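Local coordinates for protein quinoline 2-oxidoreductase medium subunit (Pseudomonas putida, PDB 1T3Q) that binds FAD as the flavoprotein subunit of a molybdenum hydroxylase acting on quinoline, where it probably serves in electron transfer, at residues A98-H102 / R186-Y190; L176-E182 / M194-S200. The contacts are given in a common frame with arbitrary orientation. Residue numbers count along the deposited sequence, not the author numbering.

Interaction 1. Residues A98-H102 / R186-Y190; sequences AHVAH and RKGDY. With FAD (flavin-adenine dinucleotide), chain R.
Lys187 lays its extended side chain (all chi t) along Ala98 and His99, with Lys187 CE 4.2 Å from the His99 ring centroid in an off-centre CH-pi contact and 3.8 Å from Ala98 O. It stands second in a type II beta turn, Arg186 to Asp189, closed by the hydrogen bond from Asp189 N to Arg186 O (2.8 Å); an Arg186 NE to Asp189 OD2 salt bridge (3.1 Å) spans the same residues. Gly188, third at phi/psi 112/-24, makes the nearest CA pair with Ala101 (4.5 Å); its CA lies 3.6 Å from both His99 O and Ala101 O, where a CB would clash with His102 NE2. One water joins His99 ND1 (2.7 Å) and, weakly, Gly188 N (3.3 Å). These FAD-binding and C-terminal family regions meet at the flavin pocket's edge: Ala101 N gives FAD O4 a weak 3.2 Å hydrogen bond, and Tyr190 lays a ring face over C4X. Loop 98-102 links helices 92-97 and 103-106, His102 N-capping the latter; 186-190 belongs to the loop between strands 177-183 and 193-202.

Interaction 2. Residues L176-E182 / M194-S200; sequences LHWEFDE and MAAAGLS
Strands 177-182 and 194-200 run antiparallel, their axes 4.6 Å apart at closest and 160° between directions. Hydrogen-bonded pairs His177-Leu199, Glu179-Ala197 and Asp181-Ala195 give six backbone hydrogen bonds, the shortest from His177 N to Leu199 O (2.8 Å). Trp178-Gly198 and Phe180-Ala196 are the non-hydrogen-bonded pairs between them, and Glu182-Met194 follows at the end. A hollow opens at Gly198: Trp178 (chi1 m) folds its indole across the neighbouring strand, with Gly198 CA 3.5 Å from the six-membered ring centroid, where a CB would collide with CE2. Leu176 closes one end of this hollow, its CB 3.9 Å from Gly198 C. Small Ala196 leaves room for both aromatics, its CB 3.8 Å from Trp178 CZ3 and 4.3 Å from Phe180 CD1. Phe180 (chi1 t) brings its ring against Met194, Phe180 CZ to Met194 CB 3.7 Å. Met194 SD lies at the ring edge, a Met-aromatic contact. Helix 123-130 packs on this face, helix 261-284 on the other: a beta hairpin of the antiparallel sheet in the CO dehydrogenase flavoprotein C-terminal domain.

The hairpin of strands 177-183 and 193-202 contributes to both contacts: interaction 2 pairs the strands, whereas interaction 1 uses their connecting loop to reach 98-102 of the FAD-binding domain. Interaction 2 is the more buried and is made of regular backbone hydrogen bonding and apolar packing. Interaction 1 is smaller and partly open, made by van der Waals, CH-pi and water-mediated contacts between irregular loops, and it borders the flavin; its Arg186 also forms a salt bridge with Asp718 of the large subunit. The two meet at His99, whose CD2 lies 3.6 Å from Phe180 CE2 and whose CB lies 3.5 Å from Glu182 OE1, so the hairpin touches the flavin-side loop directly.

Interaction 1. Residues A98-H102 / R186-Y190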
ATOM      1  N   ALA C  98       1.435 -46.989  12.952  1.00 25.99           N
ATOM      2  CA  ALA C  98       1.811 -46.561  11.611  1.00 27.19           C
ATOM      3  C   ALA C  98       0.562 -46.158  10.823  1.00 26.91           C
ATOM      4  O   ALA C  98       0.635 -45.375   9.874  1.00 27.86           O
ATOM      5  CB  ALA C  98       2.544 -47.686  10.886  1.00 27.31           C
ATOM      6  N   HIS C  99      -0.581 -46.696  11.232  1.00 25.74           N
ATOM      7  CA  HIS C  99      -1.861 -46.421  10.583  1.00 25.73           C
ATOM      8  C   HIS C  99      -2.556 -45.185  11.148  1.00 25.42           C
ATOM      9  O   HIS C  99      -3.498 -44.668  10.547  1.00 26.63           O
ATOM     10  CB  HIS C  99      -2.793 -47.630  10.737  1.00 25.54           C
ATOM     11  CG  HIS C  99      -2.337 -48.847   9.994  1.00 26.56           C
ATOM     12  ND1 HIS C  99      -2.558 -49.019   8.643  1.00 27.20           N
ATOM     13  CD2 HIS C  99      -1.651 -49.940  10.405  1.00 26.52           C
ATOM     14  CE1 HIS C  99      -2.028 -50.166   8.255  1.00 26.90           C
ATOM     15  NE2 HIS C  99      -1.471 -50.742   9.304  1.00 28.04           N
ATOM     16  N   VAL C 100      -2.095 -44.711  12.300  1.00 25.65           N
ATOM     17  CA  VAL C 100      -2.714 -43.549  12.929  1.00 25.76           C
ATOM     18  C   VAL C 100      -2.291 -42.205  12.338  1.00 26.04           C
ATOM     19  O   VAL C 100      -1.133 -41.794  12.452  1.00 25.04           O
ATOM     20  CB  VAL C 100      -2.439 -43.543  14.453  1.00 25.81           C
ATOM     21  CG1 VAL C 100      -2.983 -42.270  15.084  1.00 25.94           C
ATOM     22  CG2 VAL C 100      -3.088 -44.766  15.093  1.00 24.74           C
ATOM     23  N   ALA C 101      -3.252 -41.530  11.710  1.00 27.16           N
ATOM     24  CA  ALA C 101      -3.042 -40.219  11.102  1.00 28.23           C
ATOM     25  C   ALA C 101      -1.738 -40.116  10.314  1.00 29.24           C
ATOM     26  O   ALA C 101      -1.354 -41.030   9.578  1.00 29.06           O
ATOM     27  CB  ALA C 101      -3.078 -39.144  12.186  1.00 27.01           C
ATOM     28  N   HIS C 102      -1.072 -38.979  10.463  1.00 27.84           N
ATOM     29  CA  HIS C 102       0.187 -38.748   9.783  1.00 28.04           C
ATOM     30  C   HIS C 102       1.219 -38.254  10.777  1.00 27.06           C
ATOM     31  O   HIS C 102       0.910 -38.012  11.946  1.00 23.90           O
ATOM     32  CB  HIS C 102       0.013 -37.731   8.651  1.00 30.89           C
ATOM     33  CG  HIS C 102      -0.951 -38.170   7.594  1.00 31.41           C
ATOM     34  ND1 HIS C 102      -2.318 -38.123   7.768  1.00 32.99           N
ATOM     35  CD2 HIS C 102      -0.746 -38.714   6.371  1.00 32.66           C
ATOM     36  CE1 HIS C 102      -2.912 -38.621   6.698  1.00 33.35           C
ATOM     37  NE2 HIS C 102      -1.982 -38.988   5.836  1.00 32.42           N
ATOM     38  N   ARG C 186      -7.263 -44.059   2.140  1.00 39.95           N
ATOM     39  CA  ARG C 186      -5.827 -43.877   1.913  1.00 39.92           C
ATOM     40  C   ARG C 186      -5.176 -44.185   3.260  1.00 40.82           C
ATOM     41  O   ARG C 186      -5.733 -43.835   4.301  1.00 40.42           O
ATOM     42  CB  ARG C 186      -5.488 -42.433   1.518  1.00 39.90           C
ATOM     43  CG  ARG C 186      -5.751 -42.054   0.058  1.00 38.31           C
ATOM     44  CD  ARG C 186      -7.231 -41.888  -0.214  1.00 34.58           C
ATOM     45  NE  ARG C 186      -7.830 -40.935   0.715  1.00 33.05           N
ATOM     46  CZ  ARG C 186      -7.683 -39.616   0.643  1.00 32.72           C
ATOM     47  NH1 ARG C 186      -8.265 -38.838   1.547  1.00 32.31           N
ATOM     48  NH2 ARG C 186      -6.976 -39.074  -0.339  1.00 28.97           N
ATOM     49  N   LYS C 187      -4.013 -44.833   3.258  1.00 40.78           N
ATOM     50  CA  LYS C 187      -3.359 -45.141   4.524  1.00 40.98           C
ATOM     51  C   LYS C 187      -3.230 -43.865   5.345  1.00 40.36           C
ATOM     52  O   LYS C 187      -2.710 -42.855   4.865  1.00 38.42           O
ATOM     53  CB  LYS C 187      -1.974 -45.759   4.311  1.00 41.82           C
ATOM     54  CG  LYS C 187      -1.304 -46.140   5.630  1.00 43.30           C
ATOM     55  CD  LYS C 187      -0.095 -47.033   5.440  1.00 45.23           C
ATOM     56  CE  LYS C 187       0.425 -47.524   6.785  1.00 45.65           C
ATOM     57  NZ  LYS C 187       1.519 -48.520   6.638  1.00 46.96           N
ATOM     58  N   GLY C 188      -3.710 -43.923   6.584  1.00 40.10           N
ATOM     59  CA  GLY C 188      -3.670 -42.764   7.459  1.00 39.81           C
ATOM     60  C   GLY C 188      -5.090 -42.286   7.699  1.00 40.05           C
ATOM     61  O   GLY C 188      -5.383 -41.634   8.703  1.00 40.93           O
ATOM     62  N   ASP C 189      -5.970 -42.613   6.754  1.00 39.29           N
ATOM     63  CA  ASP C 189      -7.384 -42.253   6.822  1.00 39.83           C
ATOM     64  C   ASP C 189      -8.099 -43.054   7.910  1.00 39.59           C
ATOM     65  O   ASP C 189      -7.696 -44.174   8.228  1.00 38.13           O
ATOM     66  CB  ASP C 189      -8.060 -42.552   5.480  1.00 41.98           C
ATOM     67  CG  ASP C 189      -7.834 -41.467   4.447  1.00 43.65           C
ATOM     68  OD1 ASP C 189      -6.744 -40.864   4.434  1.00 45.06           O
ATOM     69  OD2 ASP C 189      -8.753 -41.228   3.635  1.00 44.59           O
ATOM     70  N   TYR C 190      -9.160 -42.484   8.479  1.00 39.34           N
ATOM     71  CA  TYR C 190      -9.931 -43.198   9.490  1.00 38.94           C
ATOM     72  C   TYR C 190     -10.425 -44.474   8.828  1.00 37.65           C
ATOM     73  O   TYR C 190     -11.036 -44.435   7.756  1.00 38.42           O
ATOM     74  CB  TYR C 190     -11.116 -42.360   9.959  1.00 40.54           C
ATOM     75  CG  TYR C 190     -10.831 -41.579  11.219  1.00 41.60           C
ATOM     76  CD1 TYR C 190     -10.729 -42.224  12.450  1.00 40.52           C
ATOM     77  CD2 TYR C 190     -10.641 -40.197  11.179  1.00 42.10           C
ATOM     78  CE1 TYR C 190     -10.443 -41.512  13.611  1.00 41.76           C
ATOM     79  CE2 TYR C 190     -10.354 -39.478  12.337  1.00 42.24           C
ATOM     80  CZ  TYR C 190     -10.257 -40.140  13.545  1.00 42.00           C
ATOM     81  OH  TYR C 190      -9.972 -39.430  14.688  1.00 44.09           O
TER
HETATM   82  PA  FAD R4931      -6.554 -34.095  23.143  1.00 19.71           P
HETATM   83  O1A FAD R4931      -7.150 -33.734  21.829  1.00 10.91           O
HETATM   84  O2A FAD R4931      -5.978 -33.139  23.883  1.00 11.56           O
HETATM   85  O5B FAD R4931      -7.844 -34.458  23.856  1.00 17.91           O
HETATM   86  C5B FAD R4931      -8.572 -35.722  23.718  1.00 17.76           C
HETATM   87  C4B FAD R4931      -9.778 -35.740  24.750  1.00 20.35           C
HETATM   88  O4B FAD R4931      -9.309 -36.530  25.912  1.00 18.85           O
HETATM   89  C3B FAD R4931     -10.310 -34.400  25.367  1.00 21.36           C
HETATM   90  O3B FAD R4931     -11.676 -34.463  25.646  1.00 22.75           O
HETATM   91  C2B FAD R4931      -9.408 -34.250  26.631  1.00 21.11           C
HETATM   92  O2B FAD R4931     -10.027 -33.494  27.643  1.00 19.13           O
HETATM   93  C1B FAD R4931      -9.298 -35.670  27.102  1.00 19.77           C
HETATM   94  N9A FAD R4931      -8.028 -36.017  27.739  1.00 17.70           N
HETATM   95  C8A FAD R4931      -6.768 -35.955  27.180  1.00 19.85           C
HETATM   96  N7A FAD R4931      -5.835 -36.544  27.926  1.00 16.63           N
HETATM   97  C5A FAD R4931      -6.511 -36.997  29.035  1.00 18.37           C
HETATM   98  C6A FAD R4931      -6.068 -37.762  30.244  1.00 18.29           C
HETATM   99  N6A FAD R4931      -4.830 -38.120  30.478  1.00 14.40           N
HETATM  100  N1A FAD R4931      -7.077 -38.053  31.153  1.00 17.44           N
HETATM  101  C2A FAD R4931      -8.391 -37.689  30.951  1.00 20.01           C
HETATM  102  N3A FAD R4931      -8.883 -36.987  29.889  1.00 16.92           N
HETATM  103  C4A FAD R4931      -7.898 -36.613  28.981  1.00 18.05           C
HETATM  104  N1  FAD R4931      -6.666 -40.985  15.714  1.00 21.55           N
HETATM  105  C2  FAD R4931      -6.669 -42.287  15.417  1.00 23.82           C
HETATM  106  O2  FAD R4931      -6.963 -43.128  16.230  1.00 24.08           O
HETATM  107  N3  FAD R4931      -6.516 -42.747  14.065  1.00 20.66           N
HETATM  108  C4  FAD R4931      -6.445 -41.862  12.992  1.00 21.85           C
HETATM  109  O4  FAD R4931      -6.356 -42.306  11.869  1.00 22.73           O
HETATM  110  C4X FAD R4931      -6.522 -40.429  13.294  1.00 21.07           C
HETATM  111  N5  FAD R4931      -6.463 -39.500  12.285  1.00 19.84           N
HETATM  112  C5X FAD R4931      -6.433 -38.161  12.629  1.00 19.80           C
HETATM  113  C6  FAD R4931      -6.375 -37.205  11.563  1.00 19.80           C
HETATM  114  C7  FAD R4931      -6.337 -35.834  11.816  1.00 18.76           C
HETATM  115  C7M FAD R4931      -6.310 -34.867  10.651  1.00 19.91           C
HETATM  116  C8  FAD R4931      -6.329 -35.341  13.214  1.00 18.80           C
HETATM  117  C8M FAD R4931      -6.284 -33.872  13.560  1.00 17.89           C
HETATM  118  C9  FAD R4931      -6.362 -36.277  14.283  1.00 17.91           C
HETATM  119  C9A FAD R4931      -6.429 -37.680  14.006  1.00 19.03           C
HETATM  120  N10 FAD R4931      -6.492 -38.712  15.043  1.00 18.70           N
HETATM  121  C10 FAD R4931      -6.576 -40.034  14.724  1.00 21.51           C
HETATM  122  C1' FAD R4931      -6.654 -38.275  16.456  1.00 18.72           C
HETATM  123  C2' FAD R4931      -5.338 -38.369  17.280  1.00 18.90           C
HETATM  124  O2' FAD R4931      -5.050 -39.743  17.563  1.00 21.15           O
HETATM  125  C3' FAD R4931      -5.585 -37.559  18.555  1.00 19.23           C
HETATM  126  O3' FAD R4931      -4.298 -37.090  18.982  1.00 20.96           O
HETATM  127  C4' FAD R4931      -6.235 -38.384  19.698  1.00 19.76           C
HETATM  128  O4' FAD R4931      -7.502 -38.915  19.299  1.00 19.98           O
HETATM  129  C5' FAD R4931      -6.432 -37.442  20.852  1.00 17.81           C
HETATM  130  O5' FAD R4931      -5.128 -37.364  21.691  1.00 18.36           O
HETATM  131  P   FAD R4931      -4.624 -36.016  22.131  1.00 19.94           P
HETATM  132  O1P FAD R4931      -3.379 -36.311  22.974  1.00 19.02           O
HETATM  133  O2P FAD R4931      -4.481 -35.111  21.088  1.00 19.37           O
HETATM  134  O3P FAD R4931      -5.636 -35.445  23.037  1.00 17.50           O
HETATM  135  O   HOH W   1      -3.982 -47.186   7.189  1.00 31.83           O

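Interaction 2. Residues L176-E182 / M194-S200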
ATOM      1  N   LEU C 176       0.715 -64.296  22.681  1.00 30.06           N
ATOM      2  CA  LEU C 176       0.242 -64.540  21.325  1.00 28.97           C
ATOM      3  C   LEU C 176       1.032 -63.680  20.354  1.00 29.29           C
ATOM      4  O   LEU C 176       1.554 -62.628  20.729  1.00 29.86           O
ATOM      5  CB  LEU C 176      -1.236 -64.162  21.204  1.00 28.61           C
ATOM      6  CG  LEU C 176      -2.272 -64.901  22.046  1.00 28.35           C
ATOM      7  CD1 LEU C 176      -3.582 -64.121  22.040  1.00 28.65           C
ATOM      8  CD2 LEU C 176      -2.470 -66.309  21.495  1.00 27.13           C
ATOM      9  N   HIS C 177       1.128 -64.127  19.106  1.00 28.82           N
ATOM     10  CA  HIS C 177       1.813 -63.350  18.084  1.00 29.07           C
ATOM     11  C   HIS C 177       0.740 -62.541  17.356  1.00 28.08           C
ATOM     12  O   HIS C 177      -0.169 -63.109  16.749  1.00 27.48           O
ATOM     13  CB  HIS C 177       2.537 -64.251  17.090  1.00 30.65           C
ATOM     14  CG  HIS C 177       3.120 -63.504  15.934  1.00 31.50           C
ATOM     15  ND1 HIS C 177       2.383 -63.172  14.819  1.00 31.94           N
ATOM     16  CD2 HIS C 177       4.348 -62.963  15.750  1.00 32.04           C
ATOM     17  CE1 HIS C 177       3.131 -62.458  13.998  1.00 32.99           C
ATOM     18  NE2 HIS C 177       4.327 -62.315  14.539  1.00 34.12           N
ATOM     19  N   TRP C 178       0.861 -61.219  17.418  1.00 26.94           N
ATOM     20  CA  TRP C 178      -0.117 -60.320  16.811  1.00 26.46           C
ATOM     21  C   TRP C 178       0.224 -59.691  15.466  1.00 27.16           C
ATOM     22  O   TRP C 178       1.380 -59.388  15.168  1.00 28.26           O
ATOM     23  CB  TRP C 178      -0.438 -59.173  17.770  1.00 24.88           C
ATOM     24  CG  TRP C 178      -1.181 -59.562  18.996  1.00 22.99           C
ATOM     25  CD1 TRP C 178      -0.658 -59.824  20.233  1.00 22.25           C
ATOM     26  CD2 TRP C 178      -2.597 -59.704  19.119  1.00 23.12           C
ATOM     27  NE1 TRP C 178      -1.669 -60.117  21.120  1.00 23.30           N
ATOM     28  CE2 TRP C 178      -2.868 -60.050  20.462  1.00 22.88           C
ATOM     29  CE3 TRP C 178      -3.667 -59.570  18.224  1.00 24.07           C
ATOM     30  CZ2 TRP C 178      -4.169 -60.266  20.933  1.00 24.17           C
ATOM     31  CZ3 TRP C 178      -4.962 -59.784  18.693  1.00 24.89           C
ATOM     32  CH2 TRP C 178      -5.199 -60.129  20.036  1.00 23.50           C
ATOM     33  N   GLU C 179      -0.818 -59.481  14.669  1.00 25.98           N
ATOM     34  CA  GLU C 179      -0.711 -58.824  13.375  1.00 26.57           C
ATOM     35  C   GLU C 179      -1.969 -57.973  13.282  1.00 26.12           C
ATOM     36  O   GLU C 179      -3.028 -58.361  13.783  1.00 24.87           O
ATOM     37  CB  GLU C 179      -0.645 -59.838  12.226  1.00 27.98           C
ATOM     38  CG  GLU C 179       0.649 -60.646  12.197  1.00 30.05           C
ATOM     39  CD  GLU C 179       1.894 -59.791  11.975  1.00 32.22           C
ATOM     40  OE1 GLU C 179       3.015 -60.333  12.085  1.00 32.91           O
ATOM     41  OE2 GLU C 179       1.762 -58.584  11.685  1.00 32.56           O
ATOM     42  N   PHE C 180      -1.849 -56.810  12.654  1.00 25.36           N
ATOM     43  CA  PHE C 180      -2.967 -55.885  12.535  1.00 26.27           C
ATOM     44  C   PHE C 180      -3.076 -55.326  11.125  1.00 27.19           C
ATOM     45  O   PHE C 180      -2.087 -55.242  10.399  1.00 26.87           O
ATOM     46  CB  PHE C 180      -2.767 -54.731  13.526  1.00 25.28           C
ATOM     47  CG  PHE C 180      -3.725 -53.584  13.343  1.00 23.45           C
ATOM     48  CD1 PHE C 180      -4.936 -53.550  14.031  1.00 24.16           C
ATOM     49  CD2 PHE C 180      -3.411 -52.528  12.490  1.00 24.85           C
ATOM     50  CE1 PHE C 180      -5.820 -52.479  13.874  1.00 23.25           C
ATOM     51  CE2 PHE C 180      -4.287 -51.451  12.323  1.00 23.69           C
ATOM     52  CZ  PHE C 180      -5.494 -51.426  13.018  1.00 22.83           C
ATOM     53  N   ASP C 181      -4.288 -54.940  10.747  1.00 27.38           N
ATOM     54  CA  ASP C 181      -4.526 -54.356   9.440  1.00 28.88           C
ATOM     55  C   ASP C 181      -5.873 -53.653   9.469  1.00 27.41           C
ATOM     56  O   ASP C 181      -6.671 -53.869  10.376  1.00 26.90           O
ATOM     57  CB  ASP C 181      -4.516 -55.433   8.357  1.00 32.16           C
ATOM     58  CG  ASP C 181      -4.261 -54.864   6.976  1.00 34.97           C
ATOM     59  OD1 ASP C 181      -4.285 -55.650   6.008  1.00 38.70           O
ATOM     60  OD2 ASP C 181      -4.030 -53.639   6.855  1.00 34.36           O
ATOM     61  N   GLU C 182      -6.121 -52.803   8.483  1.00 26.84           N
ATOM     62  CA  GLU C 182      -7.377 -52.075   8.424  1.00 25.51           C
ATOM     63  C   GLU C 182      -7.638 -51.612   6.999  1.00 26.81           C
ATOM     64  O   GLU C 182      -6.762 -51.696   6.143  1.00 25.86           O
ATOM     65  CB  GLU C 182      -7.321 -50.859   9.354  1.00 24.12           C
ATOM     66  CG  GLU C 182      -6.431 -49.719   8.851  1.00 23.51           C
ATOM     67  CD  GLU C 182      -6.309 -48.586   9.853  1.00 23.98           C
ATOM     68  OE1 GLU C 182      -6.030 -47.439   9.438  1.00 23.52           O
ATOM     69  OE2 GLU C 182      -6.482 -48.844  11.062  1.00 25.06           O
ATOM     70  N   MET C 194     -11.157 -52.336  11.021  1.00 25.77           N
ATOM     71  CA  MET C 194      -9.819 -52.760  11.408  1.00 24.25           C
ATOM     72  C   MET C 194      -9.942 -54.115  12.085  1.00 23.29           C
ATOM     73  O   MET C 194     -11.008 -54.469  12.585  1.00 22.31           O
ATOM     74  CB  MET C 194      -9.153 -51.743  12.340  1.00 24.56           C
ATOM     75  CG  MET C 194      -9.895 -51.437  13.632  1.00 23.86           C
ATOM     76  SD  MET C 194      -8.933 -50.288  14.647  1.00 25.91           S
ATOM     77  CE  MET C 194      -9.296 -48.742  13.865  1.00 24.47           C
ATOM     78  N   ALA C 195      -8.862 -54.887  12.070  1.00 22.32           N
ATOM     79  CA  ALA C 195      -8.878 -56.205  12.681  1.00 23.96           C
ATOM     80  C   ALA C 195      -7.497 -56.589  13.187  1.00 24.05           C
ATOM     81  O   ALA C 195      -6.474 -56.168  12.641  1.00 22.41           O
ATOM     82  CB  ALA C 195      -9.377 -57.246  11.679  1.00 23.88           C
ATOM     83  N   ALA C 196      -7.483 -57.386  14.245  1.00 23.46           N
ATOM     84  CA  ALA C 196      -6.244 -57.848  14.842  1.00 23.82           C
ATOM     85  C   ALA C 196      -6.382 -59.342  15.056  1.00 23.41           C
ATOM     86  O   ALA C 196      -7.473 -59.843  15.338  1.00 23.13           O
ATOM     87  CB  ALA C 196      -5.998 -57.140  16.171  1.00 23.63           C
ATOM     88  N   ALA C 197      -5.277 -60.056  14.904  1.00 24.05           N
ATOM     89  CA  ALA C 197      -5.291 -61.496  15.089  1.00 23.30           C
ATOM     90  C   ALA C 197      -4.083 -61.896  15.915  1.00 25.24           C
ATOM     91  O   ALA C 197      -2.942 -61.647  15.519  1.00 24.15           O
ATOM     92  CB  ALA C 197      -5.263 -62.201  13.738  1.00 24.25           C
ATOM     93  N   GLY C 198      -4.350 -62.486  17.077  1.00 24.24           N
ATOM     94  CA  GLY C 198      -3.286 -62.942  17.953  1.00 24.73           C
ATOM     95  C   GLY C 198      -3.327 -64.457  17.944  1.00 25.15           C
ATOM     96  O   GLY C 198      -4.339 -65.056  18.314  1.00 25.01           O
ATOM     97  N   LEU C 199      -2.233 -65.084  17.524  1.00 25.45           N
ATOM     98  CA  LEU C 199      -2.196 -66.535  17.447  1.00 26.26           C
ATOM     99  C   LEU C 199      -1.042 -67.192  18.173  1.00 29.11           C
ATOM    100  O   LEU C 199       0.038 -66.617  18.320  1.00 29.77           O
ATOM    101  CB  LEU C 199      -2.134 -66.984  15.988  1.00 25.50           C
ATOM    102  CG  LEU C 199      -3.199 -66.467  15.028  1.00 24.63           C
ATOM    103  CD1 LEU C 199      -2.899 -66.994  13.634  1.00 23.81           C
ATOM    104  CD2 LEU C 199      -4.578 -66.901  15.491  1.00 22.87           C
ATOM    105  N   SER C 200      -1.296 -68.416  18.618  1.00 31.14           N
ATOM    106  CA  SER C 200      -0.297 -69.236  19.276  1.00 33.38           C
ATOM    107  C   SER C 200      -0.259 -70.486  18.403  1.00 34.07           C
ATOM    108  O   SER C 200      -1.273 -71.169  18.240  1.00 32.42           O
ATOM    109  CB  SER C 200      -0.728 -69.593  20.695  1.00 35.07           C
ATOM    110  OG  SER C 200       0.208 -70.479  21.280  1.00 39.50           O
TER